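Local atomic coordinates of racemase (Pseudovibrio sp. JE062, PDB entry 3MKC), a protein that belongs to the mandelate racemase/muconate lactonizing enzyme branch of the enolase superfamily, pairing an enolase-type N-terminal domain with a barrel-type C-terminal domain. Residues L234-A239 against L283-Y288; Q310-N315 against G333-F338. All coordinates share one frame; numbering follows the deposited sequence.

In the fold
Interactions 1 and 2 both lie in the barrel-type C-terminal domain, their centres about 8 Å apart. Interaction 1 joins side chains of 234-239 and 283-288 inside the barrel, with strand 261-262 between them; interaction 2 sets the next strand, 310-311, against the loop 333-338 that leads out of helix 319-331. Strands 283-284 and 310-311 are parallel neighbours in one sheet, and Leu284 N lies 2.9 Å from Gln310 O. The side chains meet as well: Tyr235 OH is 2.6 Å from Gln310 OE1, a probable hydrogen bond. In this superfamily the active site opens at the C-terminal ends of the barrel strands, where Glu238 lies.

Interaction 1: L234-A239 against L283-Y288; sequences LYFAEA and LLQSDY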
loop_
_atom_site.group_PDB
_atom_site.type_symbol
_atom_site.label_atom_id
_atom_site.label_comp_id
_atom_site.label_asym_id
_atom_site.label_seq_id
_atom_site.Cartn_x
_atom_site.Cartn_y
_atom_site.Cartn_z
ATOM N N LEU A 234 5.765 21.330 -3.452
ATOM C CA LEU A 234 5.035 20.085 -3.222
ATOM C C LEU A 234 6.016 18.923 -3.041
ATOM O O LEU A 234 7.096 18.909 -3.638
ATOM C CB LEU A 234 4.086 19.828 -4.399
ATOM C CG LEU A 234 3.107 20.986 -4.669
ATOM C CD1 LEU A 234 2.294 20.714 -5.926
ATOM C CD2 LEU A 234 2.183 21.167 -3.460
ATOM N N TYR A 235 5.633 17.954 -2.215
ATOM C CA TYR A 235 6.484 16.804 -1.943
ATOM C C TYR A 235 6.645 15.912 -3.169
ATOM O O TYR A 235 7.751 15.473 -3.474
ATOM C CB TYR A 235 5.926 15.977 -0.789
ATOM C CG TYR A 235 6.930 14.976 -0.284
ATOM C CD1 TYR A 235 7.763 15.279 0.793
ATOM C CD2 TYR A 235 7.100 13.750 -0.926
ATOM C CE1 TYR A 235 8.737 14.386 1.220
ATOM C CE2 TYR A 235 8.069 12.859 -0.515
ATOM C CZ TYR A 235 8.889 13.176 0.554
ATOM O OH TYR A 235 9.879 12.297 0.944
ATOM N N PHE A 236 5.546 15.619 -3.857
ATOM C CA PHE A 236 5.650 14.810 -5.060
ATOM C C PHE A 236 4.474 14.912 -6.013
ATOM O O PHE A 236 3.418 15.453 -5.668
ATOM C CB PHE A 236 5.970 13.335 -4.719
ATOM C CG PHE A 236 4.839 12.544 -4.074
ATOM C CD1 PHE A 236 3.548 12.538 -4.608
ATOM C CD2 PHE A 236 5.116 11.697 -3.005
ATOM C CE1 PHE A 236 2.557 11.692 -4.084
ATOM C CE2 PHE A 236 4.139 10.843 -2.471
ATOM C CZ PHE A 236 2.856 10.840 -3.013
ATOM N N ALA A 237 4.686 14.417 -7.230
ATOM C CA ALA A 237 3.671 14.419 -8.268
ATOM C C ALA A 237 3.384 12.959 -8.605
ATOM O O ALA A 237 4.220 12.274 -9.198
ATOM C CB ALA A 237 4.176 15.152 -9.486
ATOM N N GLU A 238 2.199 12.500 -8.215
ATOM C CA GLU A 238 1.773 11.119 -8.430
ATOM C C GLU A 238 0.818 10.927 -9.606
ATOM O O GLU A 238 -0.014 11.781 -9.886
ATOM C CB GLU A 238 1.089 10.612 -7.162
ATOM C CG GLU A 238 0.426 9.258 -7.286
ATOM C CD GLU A 238 -0.266 8.850 -6.000
ATOM O OE1 GLU A 238 0.219 9.246 -4.922
ATOM O OE2 GLU A 238 -1.280 8.129 -6.072
ATOM N N ALA A 239 0.937 9.785 -10.274
ATOM C CA ALA A 239 0.069 9.455 -11.395
ATOM C C ALA A 239 -0.067 10.603 -12.390
ATOM O O ALA A 239 -1.174 11.015 -12.741
ATOM C CB ALA A 239 -1.303 9.047 -10.869
ATOM N N LEU A 283 10.365 8.059 -6.509
ATOM C CA LEU A 283 9.637 7.317 -5.497
ATOM C C LEU A 283 8.752 6.230 -6.096
ATOM O O LEU A 283 8.100 6.445 -7.115
ATOM C CB LEU A 283 8.795 8.332 -4.713
ATOM C CG LEU A 283 8.076 7.980 -3.414
ATOM C CD1 LEU A 283 7.923 9.253 -2.573
ATOM C CD2 LEU A 283 6.727 7.354 -3.720
ATOM N N LEU A 284 8.740 5.070 -5.444
ATOM C CA LEU A 284 7.940 3.928 -5.877
ATOM C C LEU A 284 6.748 3.742 -4.946
ATOM O O LEU A 284 6.875 3.880 -3.731
ATOM C CB LEU A 284 8.783 2.656 -5.852
ATOM C CG LEU A 284 9.984 2.636 -6.800
ATOM C CD1 LEU A 284 10.832 1.418 -6.481
ATOM C CD2 LEU A 284 9.508 2.596 -8.255
ATOM N N GLN A 285 5.601 3.389 -5.519
ATOM C CA GLN A 285 4.392 3.206 -4.733
ATOM C C GLN A 285 3.805 1.794 -4.788
ATOM O O GLN A 285 2.598 1.610 -4.592
ATOM C CB GLN A 285 3.347 4.236 -5.169
ATOM C CG GLN A 285 3.870 5.666 -5.055
ATOM C CD GLN A 285 2.880 6.715 -5.523
ATOM O OE1 GLN A 285 2.323 6.617 -6.613
ATOM N NE2 GLN A 285 2.668 7.737 -4.700
ATOM N N SER A 286 4.659 0.804 -5.050
ATOM C CA SER A 286 4.225 -0.592 -5.104
ATOM C C SER A 286 3.365 -0.891 -3.873
ATOM O O SER A 286 3.744 -0.576 -2.748
ATOM C CB SER A 286 5.445 -1.506 -5.139
ATOM O OG SER A 286 6.311 -1.118 -6.193
ATOM N N ASP A 287 2.217 -1.521 -4.101
ATOM C CA ASP A 287 1.242 -1.815 -3.041
ATOM C C ASP A 287 1.439 -3.123 -2.273
ATOM O O ASP A 287 1.747 -4.154 -2.855
ATOM C CB ASP A 287 -0.157 -1.800 -3.666
ATOM C CG ASP A 287 -1.271 -1.729 -2.639
ATOM O OD1 ASP A 287 -1.185 -2.398 -1.593
ATOM O OD2 ASP A 287 -2.251 -1.004 -2.900
ATOM N N TYR A 288 1.230 -3.064 -0.958
ATOM C CA TYR A 288 1.361 -4.224 -0.079
ATOM C C TYR A 288 0.560 -5.416 -0.566
ATOM O O TYR A 288 1.053 -6.545 -0.602
ATOM C CB TYR A 288 0.848 -3.895 1.328
ATOM C CG TYR A 288 1.471 -2.693 1.982
ATOM C CD1 TYR A 288 2.636 -2.811 2.739
ATOM C CD2 TYR A 288 0.896 -1.431 1.846
ATOM C CE1 TYR A 288 3.216 -1.703 3.344
ATOM C CE2 TYR A 288 1.468 -0.316 2.447
ATOM C CZ TYR A 288 2.630 -0.458 3.192
ATOM O OH TYR A 288 3.221 0.652 3.759
#
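Phe236 brings CD2 of its ring to 3.7 Å from the methyl CD1 of Leu283, an oblique approach. The same methyl also meets Tyr235, this time at the edge of the ring, where CE2 is 4.2 Å away. Leu283 therefore packs one branch against two aromatic side chains; chi1 of -169° sets its CG anti to the backbone N, and CD1 reaches the aromatic pair from there. Farther round the Phe236 ring, CZ comes to 3.5 Å from Gln285 NE2; the two side chains reach toward each other tip to tip, with ring and amide planes close to perpendicular.

The polar part of the contact belongs to the same amide. Gln285 NE2 donates a weak hydrogen bond to Glu238 OE1 over 2.9 Å, with the carboxylate turned square to the amide. Both chains are extended beyond CG, which lets them span two backbones whose Glu238 and Gln285 CA atoms stand 9.1 Å apart. Gln285 OE1 turns to the aliphatic part of the other chain, 3.3 Å from Glu238 CG. The stronger partner of Glu238 OE1 is Lys177, through a salt bridge, while OE2 lies near Asp211 OD2. At the other end of the contact, Tyr235 OH is bonded to Gln310 OE1 and its ring has a cation-pi partner in Arg259.

No backbone bond links the two segments; strand 261-262 lies between them, and its Cys261 touches Phe236, Leu283 and Gln285. A buried apolar layer thus gives way to a polar one as both segments run on from Phe236 and Leu283 to Glu238 and Gln285. That is the interior of an enolase-superfamily barrel, in which polar side chains gather at the C-terminal ends of the parallel strands.

Interaction 2: Q310-N315 against G333-F338; sequences QVMPHN and GNAPYF
Asn334 brings its carboxamide oxygen to the backbone of strand 310-311, where OD1 accepts a hydrogen bond from Val311 N over 2.9 Å. The donor lies in the carbonyl plane, on a lone pair, at a C=O...N angle of 134°. The group is brought there by chi1 of 73°, which puts CG between the backbone N and the carbonyl carbon. With ND2 bonded to Thr305 and to Val309 O, both ends of the amide are engaged and its flip is fixed.

Gln310 runs across Pro336 at about a right angle, NE2 3.6 Å from the ring carbon CD, while its CB rests on the methyl of Ala335. Its OE1 is directed elsewhere, to the hydroxyl of Tyr235. Beside this crossing the selenomethionine Met312, extended beyond CG, lies against the loop. Its CG sits tightly against Tyr337 O, at 3.2 Å, and its terminal CE, also close to the Tyr337 backbone, touches three side chains: Ala335 CB at 3.8 Å, Tyr337 CB at 3.9 Å and Pro336 CD slightly farther off. CE meets the Tyr337 ring at an edge, whereas Pro336 CB stands over one face, offset toward the rim. The OH of that tyrosine bonds to Asp207.

Two waters bridge the segments. One donates to Val311 O at 2.8 Å and accepts from Ala335 N at 2.9 Å; the other accepts from Gln310 NE2 and donates to Asn334 O. Val311 is consequently bonded at both backbone polar atoms, N by a side chain and O by solvent. The chemistry implies that the loop is fastened to strand 310-311 by one side-chain amide and water bridges rather than backbone pairing, with the Met312 methyl providing the apolar fit beside them.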
loop_
_atom_site.group_PDB
_atom_site.type_symbol
_atom_site.label_atom_id
_atom_site.label_comp_id
_atom_site.label_asym_id
_atom_site.label_seq_id
_atom_site.Cartn_x
_atom_site.Cartn_y
_atom_site.Cartn_z
ATOM N N GLN A 310 12.979 6.624 -3.002
ATOM C CA GLN A 310 12.146 6.439 -1.819
ATOM C C GLN A 310 11.012 5.487 -2.126
ATOM O O GLN A 310 10.610 5.343 -3.279
ATOM C CB GLN A 310 11.526 7.773 -1.384
ATOM C CG GLN A 310 12.520 8.864 -1.084
ATOM C CD GLN A 310 11.867 10.049 -0.390
ATOM O OE1 GLN A 310 10.694 10.350 -0.625
ATOM N NE2 GLN A 310 12.625 10.732 0.456
ATOM N N VAL A 311 10.493 4.838 -1.088
ATOM C CA VAL A 311 9.361 3.949 -1.268
ATOM C C VAL A 311 8.293 4.307 -0.248
ATOM O O VAL A 311 8.565 4.392 0.946
ATOM C CB VAL A 311 9.732 2.473 -1.076
ATOM C CG1 VAL A 311 8.490 1.598 -1.283
ATOM C CG2 VAL A 311 10.825 2.077 -2.065
HETATM N N MSE A 312 7.089 4.553 -0.744
HETATM C CA MSE A 312 5.931 4.862 0.091
HETATM C C MSE A 312 4.871 3.986 -0.546
HETATM O O MSE A 312 4.187 4.404 -1.479
HETATM C CB MSE A 312 5.542 6.335 -0.018
HETATM C CG MSE A 312 6.525 7.288 0.653
HETATM SE SE MSE A 312 5.852 9.075 0.794
HETATM C CE MSE A 312 7.437 9.878 1.454
ATOM N N PRO A 313 4.738 2.745 -0.062
ATOM C CA PRO A 313 3.757 1.817 -0.621
ATOM C C PRO A 313 2.331 2.329 -0.655
ATOM O O PRO A 313 1.839 2.895 0.326
ATOM C CB PRO A 313 3.905 0.581 0.263
ATOM C CG PRO A 313 5.325 0.656 0.734
ATOM C CD PRO A 313 5.462 2.119 1.059
ATOM N N HIS A 314 1.674 2.132 -1.791
ATOM C CA HIS A 314 0.288 2.549 -1.936
ATOM C C HIS A 314 -0.488 1.785 -0.872
ATOM O O HIS A 314 -0.265 0.589 -0.665
ATOM C CB HIS A 314 -0.228 2.181 -3.322
ATOM C CG HIS A 314 -1.697 2.404 -3.500
ATOM N ND1 HIS A 314 -2.266 3.659 -3.512
ATOM C CD2 HIS A 314 -2.714 1.530 -3.683
ATOM C CE1 HIS A 314 -3.569 3.548 -3.699
ATOM N NE2 HIS A 314 -3.866 2.266 -3.805
ATOM N N ASN A 315 -1.395 2.479 -0.190
ATOM C CA ASN A 315 -2.183 1.856 0.857
ATOM C C ASN A 315 -3.596 2.421 0.896
ATOM O O ASN A 315 -3.820 3.536 1.372
ATOM C CB ASN A 315 -1.491 2.048 2.212
ATOM C CG ASN A 315 -2.366 1.627 3.381
ATOM O OD1 ASN A 315 -3.305 0.853 3.217
ATOM N ND2 ASN A 315 -2.048 2.127 4.572
ATOM N N GLY A 333 10.758 0.775 5.694
ATOM C CA GLY A 333 10.671 2.119 5.140
ATOM C C GLY A 333 11.964 2.903 5.054
ATOM O O GLY A 333 12.771 2.901 5.986
ATOM N N ASN A 334 12.164 3.581 3.927
ATOM C CA ASN A 334 13.365 4.377 3.723
ATOM C C ASN A 334 13.026 5.840 3.468
ATOM O O ASN A 334 13.897 6.624 3.086
ATOM C CB ASN A 334 14.189 3.824 2.551
ATOM C CG ASN A 334 13.559 4.107 1.194
ATOM O OD1 ASN A 334 12.443 4.606 1.103
ATOM N ND2 ASN A 334 14.281 3.775 0.130
ATOM N N ALA A 335 11.764 6.203 3.693
ATOM C CA ALA A 335 11.308 7.572 3.467
ATOM C C ALA A 335 10.720 8.216 4.719
ATOM O O ALA A 335 10.393 7.529 5.682
ATOM C CB ALA A 335 10.280 7.591 2.341
ATOM N N PRO A 336 10.574 9.554 4.715
ATOM C CA PRO A 336 10.022 10.280 5.868
ATOM C C PRO A 336 8.569 9.943 6.180
ATOM O O PRO A 336 8.131 10.057 7.327
ATOM C CB PRO A 336 10.159 11.751 5.465
ATOM C CG PRO A 336 11.239 11.751 4.430
ATOM C CD PRO A 336 10.966 10.495 3.653
ATOM N N TYR A 337 7.818 9.556 5.156
ATOM C CA TYR A 337 6.408 9.232 5.326
ATOM C C TYR A 337 6.047 7.956 4.570
ATOM O O TYR A 337 6.873 7.391 3.850
ATOM C CB TYR A 337 5.535 10.366 4.781
ATOM C CG TYR A 337 5.947 11.753 5.228
ATOM C CD1 TYR A 337 5.815 12.146 6.557
ATOM C CD2 TYR A 337 6.450 12.680 4.310
ATOM C CE1 TYR A 337 6.169 13.425 6.966
ATOM C CE2 TYR A 337 6.809 13.966 4.708
ATOM C CZ TYR A 337 6.663 14.331 6.038
ATOM O OH TYR A 337 7.006 15.598 6.446
ATOM N N PHE A 338 4.802 7.520 4.759
ATOM C CA PHE A 338 4.245 6.348 4.091
ATOM C C PHE A 338 2.736 6.590 4.027
ATOM O O PHE A 338 2.186 7.284 4.889
ATOM C CB PHE A 338 4.585 5.062 4.855
ATOM C CG PHE A 338 3.935 4.950 6.204
ATOM C CD1 PHE A 338 2.915 4.030 6.419
ATOM C CD2 PHE A 338 4.351 5.749 7.261
ATOM C CE1 PHE A 338 2.316 3.904 7.669
ATOM C CE2 PHE A 338 3.756 5.633 8.521
ATOM C CZ PHE A 338 2.738 4.709 8.722
HETATM O O HOH W 1 15.124 9.155 1.595
HETATM O O HOH W 2 9.365 4.595 3.598
#